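Beta-ketoacyl-[acyl-carrier-protein] synthase III (PDB 2X3E) probably catalyses the condensation that initiates bacterial fatty acid synthesis, joining acetyl-CoA and malonyl-ACP into 3-oxobutanoyl-ACP with release of CO2. Local coordinates at residues R4-G10 and V165-A171; D243-L247 and G297-D301; T153-F157 and Y210-D214. The protein carries 1 engineered substitution. All blocks are in the same frame, centred on the assembly; numbering follows the deposited sequence.

Overall arrangement
The three contacts illustrate how a thiolase-like fold builds two sheet-based halves with the active site between them. Interaction 1 pairs two strands of the five-stranded N-terminal sheet. Interaction 2 joins strand 246-249 of the four-stranded sheet to the loop before strand 304-311, its centre about 19 Å from that of interaction 1, without touching it. Interaction 3 lies on the other side of the chain's centre, about 35 and 31 Å from interactions 1 and 2 (centre to centre), beside the predicted active site. Along the chain, interactions 1 and 3 cross: 4-10, 153-157, 165-171, 210-214. Helix 151-156 is followed by strand 160-169, so this run passes from beside that site into the five-stranded sheet. Interaction 2 follows.

Interaction 1 (R4-G10 and V165-A171); sequences RAAVVCG and VLRAGDA
Antiparallel pairing, interrupted by a classic beta bulge, joins strand 5-14 to strand 160-169 in the N-terminal sheet of the thiolase-like fold. The axes of strands 5-10 and 165-169 approach to 4.4 Å at 137°, so the pair is strongly twisted. Ala-5/Gly-169 and Val-7/Arg-167 are hydrogen-bonded pairs: Ala-5 N to Gly-169 O 2.9 Å, Gly-169 N to Ala-5 O 3.0 Å, Val-7 N to Arg-167 O 2.8 Å and Arg-167 N to Val-7 O 2.9 Å. Ala-6/Ala-168 and Val-8/Leu-166 are the non-hydrogen-bonded pairs. At the bulge, Cys-9 and Gly-10 both face Val-165, with Cys-9 N to Val-165 O 2.9 Å and Val-165 N to Gly-10 O 3.0 Å.

Side chains sort by face. Val-8 (chi1 t) meets Leu-166 (m,t), CG2 to CD2 3.6 Å, on the face shared with Ala-6 and Ala-168. On the other, Val-7 (chi1 t) lies against one face of the Arg-167 guanidinium, and a CB on Gly-169 would collide with Val-7 CG2. Cys-9, sideways at the bulge (phi/psi -139/5°; chi1 p), sets SG 3.5 Å from CG1 of Val-165 (chi1 t). Arg-167, starting p,t,t, bonds back through NH1 to Ala-168 O (3.1 Å) and forms a salt bridge through NH2 with Glu-173. Arg-4 (chi1 and chi2 t) lays its guanidinium over Ala-168 CB, NH1 at 3.6 Å, and forms a salt bridge with Asp-132.

Beyond the pair, Ala-6 and Val-8 make backbone hydrogen bonds with Leu-177, which starts strand 177-184, and Gly-175; Leu-166 and Ala-168 make them with Ala-134 of strand 133-140 and Asp-132 just before it. Helix 114-127 covers Leu-166 and Ala-168; helix 53-68 packs on Val-165.

Interaction 2 (D243-L247 and G297-D301); sequences DLHHL and GILRD
A surface contact centred on one side-chain-to-backbone hydrogen bond ties the start of strand 246-249 to the loop 297-301 in the C-terminal half of the thiolase-like fold. This loop links helix 285-295 to strand 304-311, the parallel neighbour of 246-249, so the contact illustrates how a side chain from one strand can bond to the connection leading into the strand beside it. Gly-297, with positive phi (67°), closes the helix in a Schellman motif; Leu-299 and Arg-300 then run extended (phi/psi -81/126° and -89/136°). CA atoms come no nearer than 7.3 Å, between His-246 and Leu-299, leaving side chains to span the gap.

His-245 (chi1 m, chi2 92°) and Arg-300 (m,t,p, chi4 100°) meet, His-245 CD2 lying 3.4 Å from Arg-300 NE and His-245 NE2 over one face of the guanidinium. ND1 of His-245 is hydrogen-bonded to the backbone N of Asn-304. The buried His-246, with chi1 -48° and chi2 -66°, dominates the interface: its CE1 is 3.2 Å from Ile-298 O, and Leu-299 CD2 makes a CH-pi contact 4.1 Å from the ring centroid, 11° off the normal. NE2 of this ring accepts a nearly linear hydrogen bond (172°) from Arg-300 N at 3.0 Å.

Interaction 3 (T153-F157 and Y210-D214); sequences TRALF and YFRMD
Thr-153 opens the last turn of helix 151-156, where a buried apolar cluster with a Met-aromatic contact joins the helix end to strand 212-213 beside the predicted catalytic residues of this thiolase-like enzyme. Its CA is 7.9 Å from that of Arg-212, so the backbones do not meet directly; side chains and one water span the gap. Thr-153, Leu-156, Phe-157, Phe-211 and Met-213 all point CA-to-CB toward the other segment. With chi1 p, Thr-153 places CG2 4.0 Å from Phe-211 CD1, at the ring edge, and 4.3 Å from Met-213 CG. Its hydroxyl OG1 also bonds to Asp-150, and Thr-153 O accepts from Leu-156 N (3.1 Å) and Phe-157 N (3.0 Å).

Leu-156 (t,p) brings CD2 to 4.4 Å from Met-213 SD, and its backbone hydrogen-bonds with Asn-280. Phe-157 then leaves the helix (phi/psi -90/139°) and, with chi1 -73° and chi2 -78°, points its CE2 corner at both Phe-211 and Met-213. That CE2 lies 3.5 Å from CE1 of Phe-211 (chi1 t, chi2 -103°), the ring centroids being 5.1 Å apart and the planes at 77°. Met-213 (p,t,m) sets SD at the edge of the Phe-157 ring, 3.9 Å from CE2 and 5.1 Å from the centroid.

Phe-142 touches both phenylalanine rings. The Phe-157 side chain is about 3 Å from that of Asn-280 and about 6 Å from that of His-250, both predicted active-site residues, so Phe-157 probably helps to line that site. One water donates to Thr-153 OG1 and to Phe-211 O, 2.8 Å from each.

Interaction 1 (R4-G10 and V165-A171)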
loop_
_atom_site.group_PDB
_atom_site.type_symbol
_atom_site.label_atom_id
_atom_site.label_comp_id
_atom_site.label_asym_id
_atom_site.label_seq_id
_atom_site.Cartn_x
_atom_site.Cartn_y
_atom_site.Cartn_z
ATOM N N ARG A 4 11.362 -21.592 -3.545
ATOM C CA ARG A 4 10.045 -21.111 -4.052
ATOM C C ARG A 4 10.140 -19.682 -4.602
ATOM O O ARG A 4 10.345 -18.714 -3.854
ATOM C CB ARG A 4 8.991 -21.209 -2.950
ATOM C CG ARG A 4 7.564 -21.101 -3.445
ATOM C CD ARG A 4 6.574 -21.487 -2.353
ATOM N NE ARG A 4 5.364 -20.666 -2.437
ATOM C CZ ARG A 4 4.164 -21.085 -2.836
ATOM N NH1 ARG A 4 3.947 -22.348 -3.188
ATOM N NH2 ARG A 4 3.162 -20.221 -2.871
ATOM N N ALA A 5 9.998 -19.562 -5.920
ATOM C CA ALA A 5 10.115 -18.284 -6.606
ATOM C C ALA A 5 8.743 -17.770 -7.025
ATOM O O ALA A 5 7.755 -18.509 -7.026
ATOM C CB ALA A 5 11.012 -18.426 -7.829
ATOM N N ALA A 6 8.702 -16.490 -7.380
ATOM C CA ALA A 6 7.537 -15.884 -8.003
ATOM C C ALA A 6 7.843 -15.709 -9.479
ATOM O O ALA A 6 8.833 -15.070 -9.825
ATOM C CB ALA A 6 7.244 -14.539 -7.369
ATOM N N VAL A 7 6.986 -16.266 -10.335
ATOM C CA VAL A 7 7.215 -16.308 -11.774
ATOM C C VAL A 7 6.161 -15.517 -12.552
ATOM O O VAL A 7 4.963 -15.738 -12.394
ATOM C CB VAL A 7 7.212 -17.768 -12.274
ATOM C CG1 VAL A 7 7.289 -17.812 -13.789
ATOM C CG2 VAL A 7 8.361 -18.548 -11.645
ATOM N N VAL A 8 6.613 -14.605 -13.407
ATOM C CA VAL A 8 5.705 -13.880 -14.303
ATOM C C VAL A 8 5.129 -14.866 -15.322
ATOM O O VAL A 8 5.875 -15.602 -15.964
ATOM C CB VAL A 8 6.428 -12.729 -15.051
ATOM C CG1 VAL A 8 5.494 -12.068 -16.061
ATOM C CG2 VAL A 8 6.953 -11.691 -14.062
ATOM N N CYS A 9 3.805 -14.880 -15.466
ATOM C CA CYS A 9 3.146 -15.793 -16.405
ATOM C C CYS A 9 1.990 -15.173 -17.199
ATOM O O CYS A 9 1.346 -15.868 -17.969
ATOM C CB CYS A 9 2.678 -17.060 -15.673
ATOM S SG CYS A 9 1.480 -16.803 -14.354
ATOM N N GLY A 10 1.764 -13.867 -17.051
ATOM C CA GLY A 10 0.690 -13.180 -17.771
ATOM C C GLY A 10 0.894 -11.680 -17.791
ATOM O O GLY A 10 1.458 -11.114 -16.855
ATOM N N VAL A 165 0.398 -11.287 -14.053
ATOM C CA VAL A 165 0.062 -12.420 -13.200
ATOM C C VAL A 165 1.373 -13.080 -12.777
ATOM O O VAL A 165 2.256 -13.309 -13.616
ATOM C CB VAL A 165 -0.815 -13.448 -13.939
ATOM C CG1 VAL A 165 -1.011 -14.717 -13.097
ATOM C CG2 VAL A 165 -2.164 -12.827 -14.315
ATOM N N LEU A 166 1.500 -13.344 -11.477
ATOM C CA LEU A 166 2.631 -14.078 -10.917
ATOM C C LEU A 166 2.124 -15.396 -10.352
ATOM O O LEU A 166 1.012 -15.462 -9.827
ATOM C CB LEU A 166 3.295 -13.285 -9.792
ATOM C CG LEU A 166 3.929 -11.941 -10.131
ATOM C CD1 LEU A 166 4.230 -11.167 -8.854
ATOM C CD2 LEU A 166 5.195 -12.136 -10.948
ATOM N N ARG A 167 2.926 -16.447 -10.474
ATOM C CA ARG A 167 2.599 -17.744 -9.873
ATOM C C ARG A 167 3.794 -18.300 -9.119
ATOM O O ARG A 167 4.933 -17.944 -9.402
ATOM C CB ARG A 167 2.169 -18.751 -10.948
ATOM C CG ARG A 167 3.266 -19.138 -11.939
ATOM C CD ARG A 167 2.866 -20.359 -12.759
ATOM N NE ARG A 167 3.805 -20.650 -13.841
ATOM C CZ ARG A 167 5.005 -21.209 -13.694
ATOM N NH1 ARG A 167 5.472 -21.543 -12.492
ATOM N NH2 ARG A 167 5.753 -21.427 -14.770
ATOM N N ALA A 168 3.530 -19.190 -8.171
ATOM C CA ALA A 168 4.590 -19.958 -7.539
ATOM C C ALA A 168 5.312 -20.795 -8.594
ATOM O O ALA A 168 4.685 -21.362 -9.494
ATOM C CB ALA A 168 4.021 -20.864 -6.440
ATOM N N GLY A 169 6.633 -20.856 -8.484
ATOM C CA GLY A 169 7.444 -21.638 -9.403
ATOM C C GLY A 169 8.831 -21.890 -8.857
ATOM O O GLY A 169 9.064 -21.763 -7.646
ATOM N N ASP A 170 9.740 -22.273 -9.752
ATOM C CA ASP A 170 11.132 -22.526 -9.387
ATOM C C ASP A 170 11.992 -21.361 -9.858
ATOM O O ASP A 170 11.688 -20.718 -10.866
ATOM C CB ASP A 170 11.628 -23.840 -10.002
ATOM C CG ASP A 170 12.919 -24.331 -9.368
ATOM O OD1 ASP A 170 13.362 -23.727 -8.366
ATOM O OD2 ASP A 170 13.495 -25.319 -9.866
ATOM N N ALA A 171 13.075 -21.099 -9.130
ATOM C CA ALA A 171 13.982 -19.998 -9.460
ATOM C C ALA A 171 14.673 -20.152 -10.823
ATOM O O ALA A 171 15.139 -19.166 -11.379
ATOM C CB ALA A 171 15.024 -19.822 -8.360
HETATM O O HOH W 1 13.223 -21.842 -6.446
HETATM O O HOH W 2 11.534 -23.478 -5.475
#

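Interaction 2 (D243-L247 and G297-D301)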
loop_
_atom_site.group_PDB
_atom_site.type_symbol
_atom_site.label_atom_id
_atom_site.label_comp_id
_atom_site.label_asym_id
_atom_site.label_seq_id
_atom_site.Cartn_x
_atom_site.Cartn_y
_atom_site.Cartn_z
ATOM N N ASP A 243 25.226 -7.883 -21.126
ATOM C CA ASP A 243 24.407 -9.104 -21.052
ATOM C C ASP A 243 22.909 -8.809 -21.056
ATOM O O ASP A 243 22.102 -9.712 -21.287
ATOM C CB ASP A 243 24.717 -9.904 -19.782
ATOM C CG ASP A 243 26.100 -10.520 -19.781
ATOM O OD1 ASP A 243 26.578 -10.973 -20.845
ATOM O OD2 ASP A 243 26.697 -10.580 -18.683
ATOM N N LEU A 244 22.541 -7.562 -20.774
ATOM C CA LEU A 244 21.137 -7.152 -20.755
ATOM C C LEU A 244 20.561 -7.099 -22.166
ATOM O O LEU A 244 21.118 -6.432 -23.039
ATOM C CB LEU A 244 20.976 -5.756 -20.140
ATOM C CG LEU A 244 20.464 -5.550 -18.729
ATOM C CD1 LEU A 244 20.232 -4.052 -18.533
ATOM C CD2 LEU A 244 19.189 -6.345 -18.457
ATOM N N HIS A 245 19.452 -7.796 -22.385
ATOM C CA HIS A 245 18.722 -7.702 -23.645
ATOM C C HIS A 245 17.698 -6.573 -23.584
ATOM O O HIS A 245 17.485 -5.875 -24.576
ATOM C CB HIS A 245 17.998 -9.015 -23.968
ATOM C CG HIS A 245 18.912 -10.135 -24.355
ATOM N ND1 HIS A 245 19.412 -11.038 -23.441
ATOM C CD2 HIS A 245 19.404 -10.508 -25.561
ATOM C CE1 HIS A 245 20.180 -11.914 -24.064
ATOM N NE2 HIS A 245 20.191 -11.615 -25.353
ATOM N N HIS A 246 17.059 -6.422 -22.424
ATOM C CA HIS A 246 15.937 -5.494 -22.258
ATOM C C HIS A 246 16.018 -4.706 -20.960
ATOM O O HIS A 246 16.061 -5.277 -19.871
ATOM C CB HIS A 246 14.607 -6.251 -22.280
ATOM C CG HIS A 246 14.484 -7.215 -23.415
ATOM N ND1 HIS A 246 14.438 -6.809 -24.730
ATOM C CD2 HIS A 246 14.386 -8.565 -23.431
ATOM C CE1 HIS A 246 14.336 -7.870 -25.510
ATOM N NE2 HIS A 246 14.299 -8.948 -24.747
ATOM N N LEU A 247 16.037 -3.386 -21.088
ATOM C CA LEU A 247 15.909 -2.489 -19.954
ATOM C C LEU A 247 14.560 -1.786 -20.074
ATOM O O LEU A 247 14.288 -1.123 -21.084
ATOM C CB LEU A 247 17.030 -1.456 -19.954
ATOM C CG LEU A 247 17.051 -0.494 -18.758
ATOM C CD1 LEU A 247 17.144 -1.244 -17.438
ATOM C CD2 LEU A 247 18.213 0.493 -18.916
ATOM N N GLY A 297 6.879 -7.381 -30.774
ATOM C CA GLY A 297 7.760 -8.548 -30.860
ATOM C C GLY A 297 9.198 -8.258 -30.456
ATOM O O GLY A 297 10.123 -8.976 -30.853
ATOM N N ILE A 298 9.392 -7.212 -29.660
ATOM C CA ILE A 298 10.725 -6.792 -29.232
ATOM C C ILE A 298 11.290 -7.743 -28.171
ATOM O O ILE A 298 12.494 -7.995 -28.133
ATOM C CB ILE A 298 10.687 -5.347 -28.666
ATOM C CG1 ILE A 298 10.646 -4.332 -29.806
ATOM C CG2 ILE A 298 11.881 -5.073 -27.743
ATOM C CD1 ILE A 298 10.326 -2.926 -29.353
ATOM N N LEU A 299 10.412 -8.284 -27.331
ATOM C CA LEU A 299 10.836 -9.044 -26.160
ATOM C C LEU A 299 11.202 -10.478 -26.521
ATOM O O LEU A 299 10.403 -11.200 -27.111
ATOM C CB LEU A 299 9.739 -9.045 -25.100
ATOM C CG LEU A 299 9.249 -7.670 -24.649
ATOM C CD1 LEU A 299 8.181 -7.809 -23.582
ATOM C CD2 LEU A 299 10.416 -6.821 -24.153
ATOM N N ARG A 300 12.413 -10.877 -26.143
ATOM C CA ARG A 300 12.956 -12.191 -26.465
ATOM C C ARG A 300 12.590 -13.212 -25.403
ATOM O O ARG A 300 12.732 -12.939 -24.216
ATOM C CB ARG A 300 14.482 -12.139 -26.508
ATOM C CG ARG A 300 15.090 -11.418 -27.681
ATOM C CD ARG A 300 16.607 -11.329 -27.500
ATOM N NE ARG A 300 17.207 -12.621 -27.145
ATOM C CZ ARG A 300 17.836 -13.441 -27.989
ATOM N NH1 ARG A 300 17.983 -13.135 -29.279
ATOM N NH2 ARG A 300 18.332 -14.588 -27.534
ATOM N N ASP A 301 12.168 -14.398 -25.835
ATOM C CA ASP A 301 11.985 -15.530 -24.928
ATOM C C ASP A 301 13.295 -15.780 -24.179
ATOM O O ASP A 301 14.323 -16.045 -24.801
ATOM C CB ASP A 301 11.619 -16.807 -25.706
ATOM C CG ASP A 301 10.351 -16.667 -26.541
ATOM O OD1 ASP A 301 9.472 -15.858 -26.189
ATOM O OD2 ASP A 301 10.233 -17.392 -27.554
#

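Interaction 3 (T153-F157 and Y210-D214)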
loop_
_atom_site.group_PDB
_atom_site.type_symbol
_atom_site.label_atom_id
_atom_site.label_comp_id
_atom_site.label_asym_id
_atom_site.label_seq_id
_atom_site.Cartn_x
_atom_site.Cartn_y
_atom_site.Cartn_z
ATOM N N THR A 153 3.483 19.755 -16.668
ATOM C CA THR A 153 2.981 18.461 -16.198
ATOM C C THR A 153 1.934 17.871 -17.141
ATOM O O THR A 153 1.921 16.664 -17.372
ATOM C CB THR A 153 2.399 18.517 -14.762
ATOM O OG1 THR A 153 1.391 19.529 -14.680
ATOM C CG2 THR A 153 3.499 18.793 -13.745
ATOM N N ARG A 154 1.059 18.712 -17.683
ATOM C CA ARG A 154 0.051 18.236 -18.633
ATOM C C ARG A 154 0.667 17.726 -19.942
ATOM O O ARG A 154 0.114 16.830 -20.578
ATOM C CB ARG A 154 -0.993 19.317 -18.902
ATOM C CG ARG A 154 -1.860 19.599 -17.681
ATOM C CD ARG A 154 -3.053 20.442 -18.030
ATOM N NE ARG A 154 -3.939 19.736 -18.952
ATOM C CZ ARG A 154 -4.855 20.320 -19.720
ATOM N NH1 ARG A 154 -5.030 21.637 -19.693
ATOM N NH2 ARG A 154 -5.597 19.577 -20.529
ATOM N N ALA A 155 1.815 18.283 -20.325
ATOM C CA ALA A 155 2.551 17.796 -21.496
ATOM C C ALA A 155 3.171 16.410 -21.263
ATOM O O ALA A 155 3.358 15.650 -22.212
ATOM C CB ALA A 155 3.632 18.797 -21.899
ATOM N N LEU A 156 3.471 16.080 -20.009
ATOM C CA LEU A 156 4.228 14.871 -19.680
ATOM C C LEU A 156 3.341 13.685 -19.287
ATOM O O LEU A 156 3.555 12.560 -19.751
ATOM C CB LEU A 156 5.208 15.177 -18.538
ATOM C CG LEU A 156 6.102 14.052 -18.006
ATOM C CD1 LEU A 156 6.968 13.487 -19.118
ATOM C CD2 LEU A 156 6.968 14.576 -16.857
ATOM N N PHE A 157 2.352 13.936 -18.433
ATOM C CA PHE A 157 1.640 12.856 -17.753
ATOM C C PHE A 157 0.407 12.338 -18.493
ATOM O O PHE A 157 -0.380 13.103 -19.042
ATOM C CB PHE A 157 1.264 13.260 -16.316
ATOM C CG PHE A 157 2.439 13.301 -15.386
ATOM C CD1 PHE A 157 2.967 12.129 -14.872
ATOM C CD2 PHE A 157 3.032 14.506 -15.045
ATOM C CE1 PHE A 157 4.068 12.154 -14.030
ATOM C CE2 PHE A 157 4.126 14.539 -14.204
ATOM C CZ PHE A 157 4.643 13.360 -13.691
ATOM N N TYR A 210 -3.071 19.897 -6.343
ATOM C CA TYR A 210 -2.499 19.516 -7.629
ATOM C C TYR A 210 -1.095 18.947 -7.486
ATOM O O TYR A 210 -0.339 19.330 -6.586
ATOM C CB TYR A 210 -2.435 20.717 -8.579
ATOM C CG TYR A 210 -3.771 21.346 -8.929
ATOM C CD1 TYR A 210 -3.933 22.727 -8.904
ATOM C CD2 TYR A 210 -4.865 20.564 -9.297
ATOM C CE1 TYR A 210 -5.151 23.321 -9.231
ATOM C CE2 TYR A 210 -6.089 21.147 -9.625
ATOM C CZ TYR A 210 -6.222 22.528 -9.589
ATOM O OH TYR A 210 -7.423 23.118 -9.912
ATOM N N PHE A 211 -0.741 18.053 -8.403
ATOM C CA PHE A 211 0.608 17.508 -8.455
ATOM C C PHE A 211 1.595 18.613 -8.826
ATOM O O PHE A 211 1.333 19.410 -9.735
ATOM C CB PHE A 211 0.701 16.380 -9.478
ATOM C CG PHE A 211 2.101 15.854 -9.671
ATOM C CD1 PHE A 211 2.843 16.211 -10.787
ATOM C CD2 PHE A 211 2.680 15.020 -8.723
ATOM C CE1 PHE A 211 4.132 15.733 -10.964
ATOM C CE2 PHE A 211 3.963 14.540 -8.891
ATOM C CZ PHE A 211 4.695 14.901 -10.010
ATOM N N ARG A 212 2.714 18.664 -8.107
ATOM C CA ARG A 212 3.812 19.557 -8.454
ATOM C C ARG A 212 5.130 18.799 -8.467
ATOM O O ARG A 212 5.315 17.832 -7.717
ATOM C CB ARG A 212 3.888 20.755 -7.501
ATOM C CG ARG A 212 4.192 20.435 -6.045
ATOM C CD ARG A 212 4.647 21.698 -5.314
ATOM N NE ARG A 212 4.567 21.574 -3.858
ATOM C CZ ARG A 212 5.444 20.930 -3.088
ATOM N NH1 ARG A 212 6.503 20.314 -3.608
ATOM N NH2 ARG A 212 5.257 20.901 -1.770
ATOM N N MET A 213 6.038 19.238 -9.334
ATOM C CA MET A 213 7.372 18.667 -9.386
ATOM C C MET A 213 8.424 19.717 -9.706
ATOM O O MET A 213 8.181 20.639 -10.490
ATOM C CB MET A 213 7.440 17.538 -10.416
ATOM C CG MET A 213 7.223 17.964 -11.859
ATOM S SD MET A 213 7.223 16.558 -12.991
ATOM C CE MET A 213 8.757 15.744 -12.548
ATOM N N ASP A 214 9.587 19.553 -9.082
ATOM C CA ASP A 214 10.778 20.327 -9.390
ATOM C C ASP A 214 11.493 19.626 -10.547
ATOM O O ASP A 214 12.354 18.776 -10.331
ATOM C CB ASP A 214 11.671 20.404 -8.141
ATOM C CG ASP A 214 12.826 21.376 -8.292
ATOM O OD1 ASP A 214 13.353 21.540 -9.415
ATOM O OD2 ASP A 214 13.220 21.967 -7.268
HETATM O O HOH W 3 0.101 19.661 -12.183
#